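Local atomic coordinates of methyltransferase small domain-containing protein (Thermoplasma acidophilum, PDB entry 1NE2), a protein that is of unknown function but probably acts as an S-adenosylmethionine-dependent methyltransferase of the class I, Rossmann-like type. Residues R161-E167 and I192-H198. Residues are numbered along the deposited sequence; the frame is centred on the assembly and turned at random.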
ATOM      1  N   ARG B 161      13.404   4.911  18.370  1.00 26.66           N
ATOM      2  CA  ARG B 161      12.490   5.543  17.421  1.00 26.62           C
ATOM      3  C   ARG B 161      11.027   5.151  17.607  1.00 24.67           C
ATOM      4  O   ARG B 161      10.155   5.659  16.901  1.00 22.79           O
ATOM      5  CB  ARG B 161      12.924   5.230  15.987  1.00 34.71           C
ATOM      6  CG  ARG B 161      14.145   6.009  15.518  1.00 44.94           C
ATOM      7  CD  ARG B 161      13.864   7.507  15.493  1.00 54.14           C
ATOM      8  NE  ARG B 161      14.985   8.273  14.950  1.00 63.43           N
ATOM      9  CZ  ARG B 161      14.997   9.597  14.827  1.00 67.97           C
ATOM     10  NH1 ARG B 161      13.948  10.313  15.210  1.00 70.83           N
ATOM     11  NH2 ARG B 161      16.060  10.208  14.318  1.00 70.34           N
ATOM     12  N   GLY B 162      10.760   4.259  18.553  1.00 24.26           N
ATOM     13  CA  GLY B 162       9.391   3.838  18.794  1.00 24.99           C
ATOM     14  C   GLY B 162       9.212   3.082  20.093  1.00 25.12           C
ATOM     15  O   GLY B 162      10.131   2.987  20.904  1.00 25.76           O
ATOM     16  N   ASP B 163       8.015   2.543  20.295  1.00 23.08           N
ATOM     17  CA  ASP B 163       7.717   1.783  21.497  1.00 23.02           C
ATOM     18  C   ASP B 163       7.754   0.297  21.170  1.00 21.82           C
ATOM     19  O   ASP B 163       6.956  -0.188  20.360  1.00 22.01           O
ATOM     20  CB  ASP B 163       6.338   2.165  22.035  1.00 25.01           C
ATOM     21  CG  ASP B 163       6.258   3.625  22.445  1.00 32.23           C
ATOM     22  OD1 ASP B 163       6.998   4.019  23.369  1.00 31.75           O
ATOM     23  OD2 ASP B 163       5.462   4.377  21.842  1.00 32.01           O
ATOM     24  N   VAL B 164       8.693  -0.420  21.778  1.00 20.03           N
ATOM     25  CA  VAL B 164       8.807  -1.859  21.546  1.00 20.14           C
ATOM     26  C   VAL B 164       7.788  -2.566  22.431  1.00 22.04           C
ATOM     27  O   VAL B 164       7.959  -2.639  23.648  1.00 25.19           O
ATOM     28  CB  VAL B 164      10.222  -2.389  21.892  1.00 21.25           C
ATOM     29  CG1 VAL B 164      10.282  -3.904  21.680  1.00 18.39           C
ATOM     30  CG2 VAL B 164      11.264  -1.703  21.028  1.00 21.80           C
ATOM     31  N   PHE B 165       6.718  -3.076  21.831  1.00 18.69           N
ATOM     32  CA  PHE B 165       5.707  -3.765  22.617  1.00 18.21           C
ATOM     33  C   PHE B 165       5.876  -5.277  22.546  1.00 17.36           C
ATOM     34  O   PHE B 165       5.229  -6.013  23.286  1.00 20.53           O
ATOM     35  CB  PHE B 165       4.304  -3.334  22.179  1.00 18.93           C
ATOM     36  CG  PHE B 165       4.011  -3.583  20.737  1.00 14.60           C
ATOM     37  CD1 PHE B 165       3.564  -4.827  20.313  1.00 18.33           C
ATOM     38  CD2 PHE B 165       4.164  -2.563  19.798  1.00 16.15           C
ATOM     39  CE1 PHE B 165       3.266  -5.058  18.978  1.00 15.32           C
ATOM     40  CE2 PHE B 165       3.870  -2.783  18.458  1.00 16.07           C
ATOM     41  CZ  PHE B 165       3.418  -4.039  18.049  1.00 16.10           C
ATOM     42  N   ARG B 166       6.758  -5.738  21.661  1.00 16.60           N
ATOM     43  CA  ARG B 166       7.035  -7.163  21.548  1.00 15.70           C
ATOM     44  C   ARG B 166       8.501  -7.457  21.249  1.00 16.28           C
ATOM     45  O   ARG B 166       9.101  -6.857  20.354  1.00 14.95           O
ATOM     46  CB  ARG B 166       6.161  -7.822  20.464  1.00 16.41           C
ATOM     47  CG  ARG B 166       6.443  -9.324  20.283  1.00 15.03           C
ATOM     48  CD  ARG B 166       5.372 -10.004  19.429  1.00 15.03           C
ATOM     49  NE  ARG B 166       4.051  -9.755  19.994  1.00 16.44           N
ATOM     50  CZ  ARG B 166       3.022  -9.254  19.314  1.00 16.93           C
ATOM     51  NH1 ARG B 166       3.156  -8.956  18.029  1.00 15.52           N
ATOM     52  NH2 ARG B 166       1.871  -9.010  19.933  1.00 16.77           N
ATOM     53  N   GLU B 167       9.075  -8.351  22.053  1.00 19.27           N
ATOM     54  CA  GLU B 167      10.447  -8.829  21.886  1.00 19.92           C
ATOM     55  C   GLU B 167      10.307 -10.247  22.385  1.00 21.59           C
ATOM     56  O   GLU B 167      10.493 -10.538  23.568  1.00 21.64           O
ATOM     57  CB  GLU B 167      11.458  -8.079  22.747  1.00 21.24           C
ATOM     58  CG  GLU B 167      12.873  -8.474  22.363  1.00 21.39           C
ATOM     59  CD  GLU B 167      13.940  -7.794  23.190  1.00 26.03           C
ATOM     60  OE1 GLU B 167      13.675  -6.705  23.734  1.00 28.43           O
ATOM     61  OE2 GLU B 167      15.053  -8.349  23.274  1.00 30.23           O
ATOM     62  N   ILE B 192      11.388 -12.019  17.651  1.00 16.16           N
ATOM     63  CA  ILE B 192      10.295 -11.307  17.009  1.00 18.27           C
ATOM     64  C   ILE B 192      10.143  -9.957  17.693  1.00 16.36           C
ATOM     65  O   ILE B 192      10.008  -9.889  18.918  1.00 17.95           O
ATOM     66  CB  ILE B 192       8.955 -12.068  17.150  1.00 16.59           C
ATOM     67  CG1 ILE B 192       8.970 -13.330  16.282  1.00 19.38           C
ATOM     68  CG2 ILE B 192       7.786 -11.152  16.748  1.00 19.93           C
ATOM     69  CD1 ILE B 192       7.730 -14.200  16.457  1.00 19.15           C
ATOM     70  N   PHE B 193      10.177  -8.894  16.896  1.00 16.42           N
ATOM     71  CA  PHE B 193      10.018  -7.530  17.396  1.00 16.51           C
ATOM     72  C   PHE B 193       8.738  -6.926  16.843  1.00 15.36           C
ATOM     73  O   PHE B 193       8.408  -7.136  15.681  1.00 14.87           O
ATOM     74  CB  PHE B 193      11.193  -6.648  16.955  1.00 16.54           C
ATOM     75  CG  PHE B 193      12.386  -6.733  17.854  1.00 17.26           C
ATOM     76  CD1 PHE B 193      12.340  -6.200  19.138  1.00 21.71           C
ATOM     77  CD2 PHE B 193      13.555  -7.357  17.426  1.00 18.19           C
ATOM     78  CE1 PHE B 193      13.449  -6.289  19.988  1.00 22.09           C
ATOM     79  CE2 PHE B 193      14.668  -7.450  18.269  1.00 17.78           C
ATOM     80  CZ  PHE B 193      14.609  -6.915  19.549  1.00 21.53           C
ATOM     81  N   GLY B 194       8.029  -6.193  17.698  1.00 14.82           N
ATOM     82  CA  GLY B 194       6.816  -5.489  17.320  1.00 15.58           C
ATOM     83  C   GLY B 194       7.048  -4.102  17.882  1.00 17.49           C
ATOM     84  O   GLY B 194       7.277  -3.967  19.088  1.00 16.56           O
ATOM     85  N   VAL B 195       7.006  -3.078  17.031  1.00 15.79           N
ATOM     86  CA  VAL B 195       7.275  -1.705  17.469  1.00 17.36           C
ATOM     87  C   VAL B 195       6.260  -0.684  16.954  1.00 17.39           C
ATOM     88  O   VAL B 195       5.814  -0.767  15.803  1.00 16.29           O
ATOM     89  CB  VAL B 195       8.677  -1.243  16.981  1.00 18.26           C
ATOM     90  CG1 VAL B 195       9.103   0.017  17.726  1.00 18.04           C
ATOM     91  CG2 VAL B 195       9.700  -2.359  17.159  1.00 16.59           C
ATOM     92  N   ARG B 196       5.884   0.269  17.808  1.00 17.51           N
ATOM     93  CA  ARG B 196       4.965   1.329  17.394  1.00 17.37           C
ATOM     94  C   ARG B 196       5.817   2.562  17.105  1.00 18.75           C
ATOM     95  O   ARG B 196       6.509   3.065  17.989  1.00 18.05           O
ATOM     96  CB  ARG B 196       3.955   1.646  18.498  1.00 19.16           C
ATOM     97  CG  ARG B 196       3.025   2.809  18.168  1.00 26.07           C
ATOM     98  CD  ARG B 196       2.244   2.550  16.887  1.00 33.62           C
ATOM     99  NE  ARG B 196       1.188   3.540  16.672  1.00 42.66           N
ATOM    100  CZ  ARG B 196       1.395   4.801  16.303  1.00 45.23           C
ATOM    101  NH1 ARG B 196       2.627   5.243  16.097  1.00 46.77           N
ATOM    102  NH2 ARG B 196       0.367   5.626  16.153  1.00 47.14           N
ATOM    103  N   ASN B 197       5.775   3.040  15.867  1.00 18.05           N
ATOM    104  CA  ASN B 197       6.560   4.206  15.460  1.00 20.64           C
ATOM    105  C   ASN B 197       6.184   5.459  16.256  1.00 22.09           C
ATOM    106  O   ASN B 197       5.009   5.764  16.420  1.00 21.95           O
ATOM    107  CB  ASN B 197       6.337   4.483  13.973  1.00 18.70           C
ATOM    108  CG  ASN B 197       7.436   5.335  13.364  1.00 21.15           C
ATOM    109  OD1 ASN B 197       8.093   6.113  14.054  1.00 21.07           O
ATOM    110  ND2 ASN B 197       7.628   5.203  12.058  1.00 22.01           N
ATOM    111  N   HIS B 198       7.184   6.183  16.748  1.00 21.64           N
ATOM    112  CA  HIS B 198       6.940   7.415  17.495  1.00 28.30           C
ATOM    113  C   HIS B 198       6.452   8.537  16.581  1.00 33.78           C
ATOM    114  O   HIS B 198       5.743   9.445  17.022  1.00 31.22           O
ATOM    115  CB  HIS B 198       8.222   7.882  18.186  1.00 28.91           C
ATOM    116  CG  HIS B 198       8.505   7.187  19.479  1.00 30.23           C
ATOM    117  ND1 HIS B 198       9.755   7.184  20.060  1.00 28.56           N
ATOM    118  CD2 HIS B 198       7.694   6.508  20.324  1.00 32.19           C
ATOM    119  CE1 HIS B 198       9.702   6.532  21.207  1.00 30.18           C
ATOM    120  NE2 HIS B 198       8.463   6.112  21.391  1.00 31.27           N
TER
HETATM  121  O   HOH W   1      10.323   7.493  14.826  1.00 45.25           O
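Backbone hydrogen bonds define the pairing of 161-167 with 192-198, whose strand axes run at 148° and approach to 4.4 Å, as in a twisted antiparallel ladder. Asp-163 and Arg-196 form a hydrogen-bonded pair, Asp-163 N to Arg-196 O and Arg-196 N to Asp-163 O, both 2.8 Å. The regular alternation then breaks: Gly-194 O accepts from both Phe-165 N (2.9 Å) and Arg-166 N (3.2 Å), while Gly-194 N returns a bond to Arg-166 O (2.9 Å). Two residues facing one, with Phe-165 at phi/psi -99/-9°, make a classic beta bulge. At the other end His-198 N donates to Arg-161 O (3.0 Å), and a water bridges that same oxygen (2.8 Å) to Asn-197 OD1 (2.7 Å); Asn-197 ND2 hydrogen-bonds to the backbone oxygens of Phe-136 and Ser-139.

These segments belong to the last two strands of a seven-stranded sheet in order 3-2-1-4-5-7-6, the methyltransferase variant of the Rossmann fold, in which strand 187-197 inserts antiparallel between 142-147 and the edge strand 162-173.

Aromatic rings lie over both glycines. Gly-162 CA sits 3.4 Å from the His-198 ring centroid, 3° off its normal, and Gly-194 CA 4.1 Å from that of Phe-165, both CH-pi contacts; an ideal CB on Gly-194 would fall 2.8 Å from Phe-165 CE1. His-198 NE2 also donates weakly to Asp-163 OD1 (3.2 Å).

Apolar contacts gather on the face carrying Val-164, Val-195 and Phe-193: Val-164 CG1 meets Phe-193 CD1 at 4.0 Å, and Val-164 CG2 meets Val-195 CG2 at 4.2 Å. Helix 151-161 packs here through Phe-158, and its Arg-151 and Arg-155 form salt bridges with Glu-167.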